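PDB 3MGJ: ornithine cyclodeaminase from Methanocaldococcus jannaschii, which probably converts ornithine to proline and ammonia with NAD(+) as cofactor, and is represented here by its N-terminal domain. Local coordinates for residues Arg4-Arg9 and Ile51-Arg56. Numbering follows the deposited sequence.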
loop_
_atom_site.group_PDB
_atom_site.type_symbol
_atom_site.label_atom_id
_atom_site.label_comp_id
_atom_site.label_asym_id
_atom_site.label_seq_id
_atom_site.Cartn_x
_atom_site.Cartn_y
_atom_site.Cartn_z
ATOM N N ARG A 4 -18.417 6.374 2.779
ATOM C CA ARG A 4 -17.834 6.211 4.093
ATOM C C ARG A 4 -16.384 5.813 3.937
ATOM O O ARG A 4 -15.998 5.274 2.923
ATOM C CB ARG A 4 -18.586 5.179 4.938
ATOM C CG ARG A 4 -18.197 5.211 6.432
ATOM C CD ARG A 4 -19.103 4.338 7.317
ATOM N NE ARG A 4 -20.316 5.018 7.802
ATOM C CZ ARG A 4 -21.552 4.794 7.350
ATOM N NH1 ARG A 4 -21.764 3.910 6.386
ATOM N NH2 ARG A 4 -22.581 5.455 7.869
ATOM N N GLU A 5 -15.583 6.088 4.953
ATOM C CA GLU A 5 -14.162 5.806 4.910
ATOM C C GLU A 5 -13.863 4.616 5.800
ATOM O O GLU A 5 -14.368 4.530 6.912
ATOM C CB GLU A 5 -13.408 7.029 5.401
ATOM C CG GLU A 5 -11.969 7.088 4.977
ATOM C CD GLU A 5 -11.233 8.275 5.594
ATOM O OE1 GLU A 5 -11.911 9.142 6.203
ATOM O OE2 GLU A 5 -9.981 8.340 5.470
ATOM N N ILE A 6 -13.064 3.677 5.312
ATOM C CA ILE A 6 -12.679 2.534 6.135
ATOM C C ILE A 6 -11.179 2.476 6.277
ATOM O O ILE A 6 -10.469 3.178 5.588
ATOM C CB ILE A 6 -13.184 1.182 5.568
ATOM C CG1 ILE A 6 -12.406 0.802 4.316
ATOM C CG2 ILE A 6 -14.652 1.262 5.281
ATOM C CD1 ILE A 6 -12.361 -0.653 4.063
ATOM N N GLU A 7 -10.694 1.630 7.168
ATOM C CA GLU A 7 -9.263 1.465 7.325
ATOM C C GLU A 7 -8.910 0.008 7.497
ATOM O O GLU A 7 -9.536 -0.686 8.267
ATOM C CB GLU A 7 -8.800 2.268 8.514
ATOM C CG GLU A 7 -7.375 2.116 8.876
ATOM C CD GLU A 7 -7.026 3.097 9.963
ATOM O OE1 GLU A 7 -6.959 4.298 9.642
ATOM O OE2 GLU A 7 -6.866 2.690 11.141
ATOM N N LEU A 8 -7.946 -0.473 6.726
ATOM C CA LEU A 8 -7.414 -1.806 6.960
ATOM C C LEU A 8 -6.195 -1.641 7.812
ATOM O O LEU A 8 -5.519 -0.632 7.735
ATOM C CB LEU A 8 -7.025 -2.512 5.665
ATOM C CG LEU A 8 -8.142 -3.018 4.762
ATOM C CD1 LEU A 8 -9.317 -3.408 5.614
ATOM C CD2 LEU A 8 -8.545 -1.952 3.796
ATOM N N ARG A 9 -5.905 -2.638 8.625
ATOM C CA ARG A 9 -4.767 -2.559 9.521
ATOM C C ARG A 9 -4.106 -3.928 9.599
ATOM O O ARG A 9 -4.776 -4.960 9.610
ATOM C CB ARG A 9 -5.245 -2.100 10.888
ATOM C CG ARG A 9 -4.184 -1.692 11.850
ATOM C CD ARG A 9 -4.787 -1.557 13.241
ATOM N NE ARG A 9 -3.818 -1.107 14.243
ATOM C CZ ARG A 9 -2.984 -1.900 14.919
ATOM N NH1 ARG A 9 -2.960 -3.217 14.707
ATOM N NH2 ARG A 9 -2.159 -1.365 15.813
ATOM N N ILE A 51 -9.255 3.768 2.875
ATOM C CA ILE A 51 -9.916 3.646 1.603
ATOM C C ILE A 51 -11.295 4.235 1.756
ATOM O O ILE A 51 -12.005 3.919 2.707
ATOM C CB ILE A 51 -10.095 2.177 1.239
ATOM C CG1 ILE A 51 -8.734 1.506 1.110
ATOM C CG2 ILE A 51 -10.930 2.034 -0.008
ATOM C CD1 ILE A 51 -8.783 0.028 1.288
ATOM N N LEU A 52 -11.649 5.103 0.816
ATOM C CA LEU A 52 -12.983 5.657 0.688
ATOM C C LEU A 52 -13.820 4.753 -0.206
ATOM O O LEU A 52 -13.386 4.368 -1.286
ATOM C CB LEU A 52 -12.868 7.025 0.049
ATOM C CG LEU A 52 -14.039 7.987 -0.016
ATOM C CD1 LEU A 52 -14.253 8.620 1.338
ATOM C CD2 LEU A 52 -13.688 9.034 -1.057
ATOM N N VAL A 53 -15.015 4.404 0.261
ATOM C CA VAL A 53 -15.920 3.518 -0.460
ATOM C C VAL A 53 -17.090 4.339 -0.929
ATOM O O VAL A 53 -17.640 5.113 -0.174
ATOM C CB VAL A 53 -16.443 2.396 0.452
ATOM C CG1 VAL A 53 -17.417 1.512 -0.298
ATOM C CG2 VAL A 53 -15.300 1.575 0.966
ATOM N N ILE A 54 -17.470 4.185 -2.181
ATOM C CA ILE A 54 -18.506 5.022 -2.753
ATOM C C ILE A 54 -19.587 4.169 -3.415
ATOM O O ILE A 54 -19.309 3.313 -4.250
ATOM C CB ILE A 54 -17.914 5.951 -3.812
ATOM C CG1 ILE A 54 -16.595 6.550 -3.324
ATOM C CG2 ILE A 54 -18.899 7.013 -4.169
ATOM C CD1 ILE A 54 -15.837 7.297 -4.385
ATOM N N GLY A 55 -20.833 4.403 -3.039
ATOM C CA GLY A 55 -21.937 3.686 -3.635
ATOM C C GLY A 55 -23.031 4.652 -4.017
ATOM O O GLY A 55 -22.903 5.859 -3.838
ATOM N N ARG A 56 -24.118 4.107 -4.539
ATOM C CA ARG A 56 -25.215 4.916 -5.036
ATOM C C ARG A 56 -26.017 5.561 -3.911
ATOM O O ARG A 56 -26.659 6.595 -4.115
ATOM C CB ARG A 56 -26.130 4.035 -5.860
ATOM C CG ARG A 56 -26.593 2.816 -5.116
ATOM C CD ARG A 56 -27.635 2.131 -5.920
ATOM N NE ARG A 56 -28.096 0.918 -5.275
ATOM C CZ ARG A 56 -27.607 -0.282 -5.544
ATOM N NH1 ARG A 56 -26.639 -0.412 -6.442
ATOM N NH2 ARG A 56 -28.080 -1.344 -4.906
#
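The two central strands of a four-stranded antiparallel sheet meet where Arg4, Glu5 and Ile6 pair with Val53, Leu52 and Ile51, in the domain related to the N-terminal region of LOR/SDH enzymes. Strand order 2-3-1-4 and two helices on one side of the sheet give it a ferredoxin-like layout. Ile6 and Ile51 form a hydrogen-bonded pair: Ile6 N donates to Ile51 O at 2.8 Å, almost straight at 176°, and Ile51 N returns a bond to Ile6 O at 3.0 Å. In the second bond the donor stands 30° off the carbonyl plane. At the next hydrogen-bonded pair, two residues along, Val53 N reaches Arg4 O at 3.0 Å, whereas its reciprocal, Arg4 N to Val53 O, is weak at 3.3 Å. Glu5 and Leu52 form the intervening non-hydrogen-bonded pair, and their backbones look outward, Glu5 to Leu83 and Leu52 to Lys33.

Arg4, Ile6, Ile51 and Val53 point to one face. The side chains of Ile6 and Ile51 run alongside each other in the same direction. Ile6 holds CG1 between its backbone N and carbonyl carbon (chi1 72°), and that methylene lies 3.5 Å from Ile51 O and beside Ile51 CB. Its CG2 branch faces Val53 CG2 at 4.4 Å, a looser contact. Leu8 reaches in diagonally from two residues further along the strand, its CD2 methyl meeting Ile51 CD1. Helix 58-74 covers part of this layer, with Leu65 against Ile6 and Val53, while the guanidinium of Arg4 extends to a salt bridge with Asp62 on that helix.

Straight main-chain bonds thus set the register, Ile6, Ile51 and Val53 supply an apolar face that helix 58-74 partly covers, and Arg4 ties the same face to Asp62.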